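PDB 2ECE: selenium-binding protein from Sulfolobus tokodaii, which is of unknown function but may bind selenium, and is built as a seven-bladed beta-propeller. Local coordinates for residues V48-K53 with K433-D438; R394-N399 with M418-A423. One frame throughout, in Å; residues are numbered along the deposited sequence.

Interaction 1: V48-K53 with K433-D438; sequences VDVNPK and KEFFVD
This contact belongs to the seam between two neighbouring blades of the beta-propeller, where the last blade meets the first. The end of strand 44-49 and the turn after it face the outermost strand of the last blade, 429-438. The backbones are too far apart to pair: CA of Val48 lies 8.2 Å from CA of Val437, so side chains fill the seam. Valine and phenylalanine suit a buried interface without polar bonds across it. Val48 sends CG1, anti to its backbone N (chi1 178°), tip to tip against CG2 of Val437, 3.9 Å away. Val48 CG1 also meets the rim of the Phe435 ring, close to the ring plane, 4.1 Å from CZ. Val50 crosses the ring obliquely, its CG2 3.7 Å from Phe435 CE2; its chi1 of 118° is far from a staggered value. Phe435 gets there because its CG is anti to the backbone N, and Lys420 of the adjacent strand touches the ring as well.

As the chain leaves the strand, Asp49 and Asn51 each form an Asx turn, a role suiting Asp and Asn, whose carboxylate or amide oxygen, one carbon beyond CB, can meet the N-H two residues on. Asp49 OD2 is held by Thr56 and Ser54 and forms a salt bridge with Arg118. Asp49 OD1 accepts from Asn51 N at 3.1 Å, nearly along the C-O axis and almost straight (165°).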
loop_
_atom_site.group_PDB
_atom_site.type_symbol
_atom_site.label_atom_id
_atom_site.label_comp_id
_atom_site.label_asym_id
_atom_site.label_seq_id
_atom_site.Cartn_x
_atom_site.Cartn_y
_atom_site.Cartn_z
ATOM N N VAL A 48 15.980 4.444 -6.658
ATOM C CA VAL A 48 16.485 5.606 -5.939
ATOM C C VAL A 48 17.567 5.239 -4.925
ATOM O O VAL A 48 17.376 4.338 -4.093
ATOM C CB VAL A 48 15.340 6.336 -5.199
ATOM C CG1 VAL A 48 15.891 7.512 -4.412
ATOM C CG2 VAL A 48 14.302 6.824 -6.204
ATOM N N ASP A 49 18.702 5.937 -5.017
ATOM C CA ASP A 49 19.826 5.719 -4.109
ATOM C C ASP A 49 19.414 6.410 -2.828
ATOM O O ASP A 49 19.206 7.628 -2.780
ATOM C CB ASP A 49 21.119 6.352 -4.635
ATOM C CG ASP A 49 22.345 5.901 -3.851
ATOM O OD1 ASP A 49 22.229 5.704 -2.618
ATOM O OD2 ASP A 49 23.423 5.743 -4.470
ATOM N N VAL A 50 19.311 5.615 -1.778
ATOM C CA VAL A 50 18.853 6.114 -0.509
ATOM C C VAL A 50 19.875 6.086 0.641
ATOM O O VAL A 50 19.524 6.307 1.799
ATOM C CB VAL A 50 17.529 5.354 -0.190
ATOM C CG1 VAL A 50 17.628 4.535 1.069
ATOM C CG2 VAL A 50 16.383 6.331 -0.162
ATOM N N ASN A 51 21.142 5.862 0.292
ATOM C CA ASN A 51 22.268 5.810 1.238
ATOM C C ASN A 51 22.946 7.191 1.297
ATOM O O ASN A 51 23.534 7.631 0.313
ATOM C CB ASN A 51 23.289 4.778 0.747
ATOM C CG ASN A 51 24.413 4.527 1.740
ATOM O OD1 ASN A 51 24.798 5.405 2.519
ATOM N ND2 ASN A 51 24.965 3.318 1.695
ATOM N N PRO A 52 22.890 7.877 2.454
ATOM C CA PRO A 52 23.487 9.208 2.655
ATOM C C PRO A 52 24.974 9.320 2.324
ATOM O O PRO A 52 25.460 10.396 1.968
ATOM C CB PRO A 52 23.213 9.487 4.132
ATOM C CG PRO A 52 21.950 8.738 4.378
ATOM C CD PRO A 52 22.224 7.430 3.686
ATOM N N LYS A 53 25.691 8.209 2.438
ATOM C CA LYS A 53 27.119 8.199 2.162
ATOM C C LYS A 53 27.443 8.039 0.682
ATOM O O LYS A 53 28.582 8.254 0.262
ATOM C CB LYS A 53 27.795 7.084 2.960
ATOM C CG LYS A 53 27.932 7.380 4.449
ATOM C CD LYS A 53 28.414 6.153 5.223
ATOM C CE LYS A 53 29.652 5.523 4.587
ATOM N NZ LYS A 53 30.814 6.459 4.545
ATOM N N LYS A 433 15.229 17.731 5.346
ATOM C CA LYS A 433 15.396 18.854 4.431
ATOM C C LYS A 433 16.228 18.513 3.197
ATOM O O LYS A 433 15.892 18.915 2.083
ATOM C CB LYS A 433 16.046 20.032 5.172
ATOM C CG LYS A 433 16.240 21.280 4.320
ATOM C CD LYS A 433 17.286 22.202 4.935
ATOM C CE LYS A 433 17.523 23.438 4.076
ATOM N NZ LYS A 433 17.956 23.092 2.686
ATOM N N GLU A 434 17.302 17.757 3.398
ATOM C CA GLU A 434 18.211 17.394 2.316
ATOM C C GLU A 434 17.682 16.426 1.256
ATOM O O GLU A 434 17.917 16.623 0.061
ATOM C CB GLU A 434 19.507 16.830 2.902
ATOM C CG GLU A 434 19.996 17.567 4.147
ATOM C CD GLU A 434 19.334 17.066 5.423
ATOM O OE1 GLU A 434 19.654 15.936 5.861
ATOM O OE2 GLU A 434 18.489 17.796 5.988
ATOM N N PHE A 435 16.971 15.385 1.684
ATOM C CA PHE A 435 16.453 14.382 0.752
ATOM C C PHE A 435 15.220 14.803 -0.047
ATOM O O PHE A 435 14.266 15.351 0.504
ATOM C CB PHE A 435 16.145 13.078 1.506
ATOM C CG PHE A 435 15.768 11.934 0.609
ATOM C CD1 PHE A 435 14.458 11.781 0.158
ATOM C CD2 PHE A 435 16.735 11.028 0.182
ATOM C CE1 PHE A 435 14.117 10.733 -0.713
ATOM C CE2 PHE A 435 16.408 9.982 -0.687
ATOM C CZ PHE A 435 15.097 9.835 -1.134
ATOM N N PHE A 436 15.248 14.535 -1.350
ATOM C CA PHE A 436 14.116 14.851 -2.213
ATOM C C PHE A 436 14.281 14.302 -3.616
ATOM O O PHE A 436 15.340 14.425 -4.228
ATOM C CB PHE A 436 13.887 16.364 -2.310
ATOM C CG PHE A 436 12.558 16.734 -2.923
ATOM C CD1 PHE A 436 12.464 17.150 -4.250
ATOM C CD2 PHE A 436 11.397 16.630 -2.176
ATOM C CE1 PHE A 436 11.227 17.455 -4.815
ATOM C CE2 PHE A 436 10.155 16.930 -2.727
ATOM C CZ PHE A 436 10.068 17.343 -4.047
ATOM N N VAL A 437 13.220 13.678 -4.112
ATOM C CA VAL A 437 13.212 13.155 -5.460
ATOM C C VAL A 437 11.996 13.764 -6.134
ATOM O O VAL A 437 10.879 13.708 -5.605
ATOM C CB VAL A 437 13.079 11.618 -5.495
ATOM C CG1 VAL A 437 13.152 11.127 -6.933
ATOM C CG2 VAL A 437 14.174 10.982 -4.656
ATOM N N ASP A 438 12.236 14.383 -7.279
ATOM C CA ASP A 438 11.189 14.989 -8.078
ATOM C C ASP A 438 11.136 14.105 -9.322
ATOM O O ASP A 438 12.118 13.986 -10.050
ATOM C CB ASP A 438 11.574 16.435 -8.412
ATOM C CG ASP A 438 10.994 16.912 -9.725
ATOM O OD1 ASP A 438 9.857 16.520 -10.066
ATOM O OD2 ASP A 438 11.683 17.698 -10.410
#

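Interaction 2: R394-N399 with M418-A423; sequences RVYVTN and MVKLNA
Strands 394-398 and 418-423 run antiparallel, with hydrogen-bonded pairs Val395 with Leu421 and Val397 with Val419 (Val397 N to Val419 O, 2.7 Å). Their branched apolar side chains share one face, where Val395 also touches Tyr336 of the preceding blade. Leu421, with CG anti to the carbonyl carbon (chi1 -55°), brings CD1 obliquely to CG2 of Val397 at 3.9 Å, while its CB sits 3.9 Å from Val395 CB. An alanine here would keep CB but lack CG and both methyls, and would probably loosen packing against Val397 and Ile431.

On the other face Tyr396 and Lys420 run alongside each other in the same direction. Lys420, CG anti to N, bends at chi3 (83°), so its CD rests 3.9 Å from Tyr396 CE1. A water spans the polar ends, donating to Tyr396 OH and accepting from Lys420 NZ, each at 2.8 Å. Lysine suits this: its aliphatic chain follows the ring while its ammonium reaches that water and Tyr57 OH. Glu25 OE2 is hydrogen-bonded to Tyr396 OH and salt-bridged to Arg394 NE. Met418 SD makes an oblique Met-aromatic contact with the Tyr396 ring. The ladder forms the two central strands of a four-stranded antiparallel propeller blade.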
loop_
_atom_site.group_PDB
_atom_site.type_symbol
_atom_site.label_atom_id
_atom_site.label_comp_id
_atom_site.label_asym_id
_atom_site.label_seq_id
_atom_site.Cartn_x
_atom_site.Cartn_y
_atom_site.Cartn_z
ATOM N N ARG A 394 13.312 6.036 9.441
ATOM C CA ARG A 394 13.021 6.779 8.214
ATOM C C ARG A 394 11.680 6.400 7.581
ATOM O O ARG A 394 11.345 5.218 7.473
ATOM C CB ARG A 394 14.150 6.551 7.200
ATOM C CG ARG A 394 15.550 6.879 7.745
ATOM C CD ARG A 394 16.653 6.344 6.842
ATOM N NE ARG A 394 16.720 4.882 6.854
ATOM C CZ ARG A 394 17.216 4.156 7.855
ATOM N NH1 ARG A 394 17.700 4.747 8.943
ATOM N NH2 ARG A 394 17.236 2.831 7.768
ATOM N N VAL A 395 10.916 7.413 7.173
ATOM C CA VAL A 395 9.625 7.193 6.532
ATOM C C VAL A 395 9.674 7.839 5.152
ATOM O O VAL A 395 9.945 9.031 5.026
ATOM C CB VAL A 395 8.460 7.828 7.328
ATOM C CG1 VAL A 395 7.126 7.484 6.659
ATOM C CG2 VAL A 395 8.470 7.335 8.766
ATOM N N TYR A 396 9.441 7.046 4.114
ATOM C CA TYR A 396 9.460 7.558 2.754
ATOM C C TYR A 396 8.017 7.851 2.357
ATOM O O TYR A 396 7.107 7.100 2.703
ATOM C CB TYR A 396 10.109 6.532 1.834
ATOM C CG TYR A 396 11.563 6.280 2.184
ATOM C CD1 TYR A 396 12.570 7.112 1.698
ATOM C CD2 TYR A 396 11.929 5.239 3.046
ATOM C CE1 TYR A 396 13.905 6.916 2.057
ATOM C CE2 TYR A 396 13.266 5.037 3.411
ATOM C CZ TYR A 396 14.244 5.877 2.913
ATOM O OH TYR A 396 15.566 5.667 3.244
ATOM N N VAL A 397 7.813 8.947 1.632
ATOM C CA VAL A 397 6.471 9.371 1.251
ATOM C C VAL A 397 6.330 9.743 -0.225
ATOM O O VAL A 397 7.158 10.489 -0.753
ATOM C CB VAL A 397 6.060 10.614 2.075
ATOM C CG1 VAL A 397 4.579 10.899 1.892
ATOM C CG2 VAL A 397 6.416 10.414 3.551
ATOM N N THR A 398 5.301 9.214 -0.890
ATOM C CA THR A 398 5.028 9.565 -2.290
ATOM C C THR A 398 3.622 10.189 -2.320
ATOM O O THR A 398 2.921 10.165 -1.305
ATOM C CB THR A 398 5.132 8.361 -3.250
ATOM O OG1 THR A 398 4.222 7.329 -2.845
ATOM C CG2 THR A 398 6.571 7.841 -3.271
ATOM N N ASN A 399 3.180 10.695 -3.467
ATOM C CA ASN A 399 1.915 11.444 -3.487
ATOM C C ASN A 399 0.754 11.119 -4.418
ATOM O O ASN A 399 -0.243 11.848 -4.417
ATOM C CB ASN A 399 2.263 12.919 -3.680
ATOM C CG ASN A 399 2.960 13.174 -5.006
ATOM O OD1 ASN A 399 3.733 12.336 -5.485
ATOM N ND2 ASN A 399 2.695 14.332 -5.606
ATOM N N MET A 418 9.128 12.226 -3.868
ATOM C CA MET A 418 9.351 11.294 -2.780
ATOM C C MET A 418 10.052 12.085 -1.701
ATOM O O MET A 418 11.102 12.687 -1.927
ATOM C CB MET A 418 10.211 10.103 -3.183
ATOM C CG MET A 418 10.497 9.213 -1.975
ATOM S SD MET A 418 10.917 7.511 -2.324
ATOM C CE MET A 418 12.426 7.745 -3.180
ATOM N N VAL A 419 9.434 12.095 -0.533
ATOM C CA VAL A 419 9.953 12.823 0.602
ATOM C C VAL A 419 10.403 11.857 1.683
ATOM O O VAL A 419 9.844 10.761 1.820
ATOM C CB VAL A 419 8.858 13.757 1.158
ATOM C CG1 VAL A 419 9.131 14.104 2.610
ATOM C CG2 VAL A 419 8.789 15.023 0.309
ATOM N N LYS A 420 11.425 12.256 2.435
ATOM C CA LYS A 420 11.911 11.432 3.526
ATOM C C LYS A 420 11.638 12.144 4.841
ATOM O O LYS A 420 11.858 13.351 4.968
ATOM C CB LYS A 420 13.409 11.143 3.406
ATOM C CG LYS A 420 13.915 10.314 4.585
ATOM C CD LYS A 420 15.288 9.684 4.364
ATOM C CE LYS A 420 16.438 10.634 4.666
ATOM N NZ LYS A 420 17.743 9.899 4.734
ATOM N N LEU A 421 11.137 11.386 5.806
ATOM C CA LEU A 421 10.839 11.912 7.126
ATOM C C LEU A 421 11.755 11.193 8.103
ATOM O O LEU A 421 12.092 10.030 7.903
ATOM C CB LEU A 421 9.384 11.624 7.501
ATOM C CG LEU A 421 8.280 12.096 6.553
ATOM C CD1 LEU A 421 6.923 11.727 7.137
ATOM C CD2 LEU A 421 8.381 13.603 6.356
ATOM N N ASN A 422 12.173 11.891 9.150
ATOM C CA ASN A 422 13.027 11.291 10.160
ATOM C C ASN A 422 12.124 11.071 11.365
ATOM O O ASN A 422 11.612 12.027 11.946
ATOM C CB ASN A 422 14.183 12.233 10.501
ATOM C CG ASN A 422 15.174 12.375 9.355
ATOM O OD1 ASN A 422 15.497 13.486 8.936
ATOM N ND2 ASN A 422 15.665 11.247 8.848
ATOM N N ALA A 423 11.899 9.809 11.719
ATOM C CA ALA A 423 11.027 9.484 12.843
ATOM C C ALA A 423 11.824 9.195 14.108
ATOM O O ALA A 423 12.854 8.513 14.069
ATOM C CB ALA A 423 10.150 8.293 12.496
HETATM O O HOH W 1 17.749 7.451 3.449
#

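From the N terminus, the chain lays down three strands of the first blade, with 48-53 at the end of the middle one, and then passes through the other blades before reaching the last. There interaction 2 closes a short loop containing helix 403-409, joining the two middle strands of that blade. Interaction 1 comes next, bringing 433-438 back against 48-53 across some 380 residues, so interaction 2 is nested inside its loop. The two meet directly: Met418 N probably bonds to Val437 O within the blade, and Val50 CG1 packs 3.2 Å from Tyr396 OH across the seam. Strand 443-449 then joins the first blade's sheet beside 27-33, the Velcro closure of the ring.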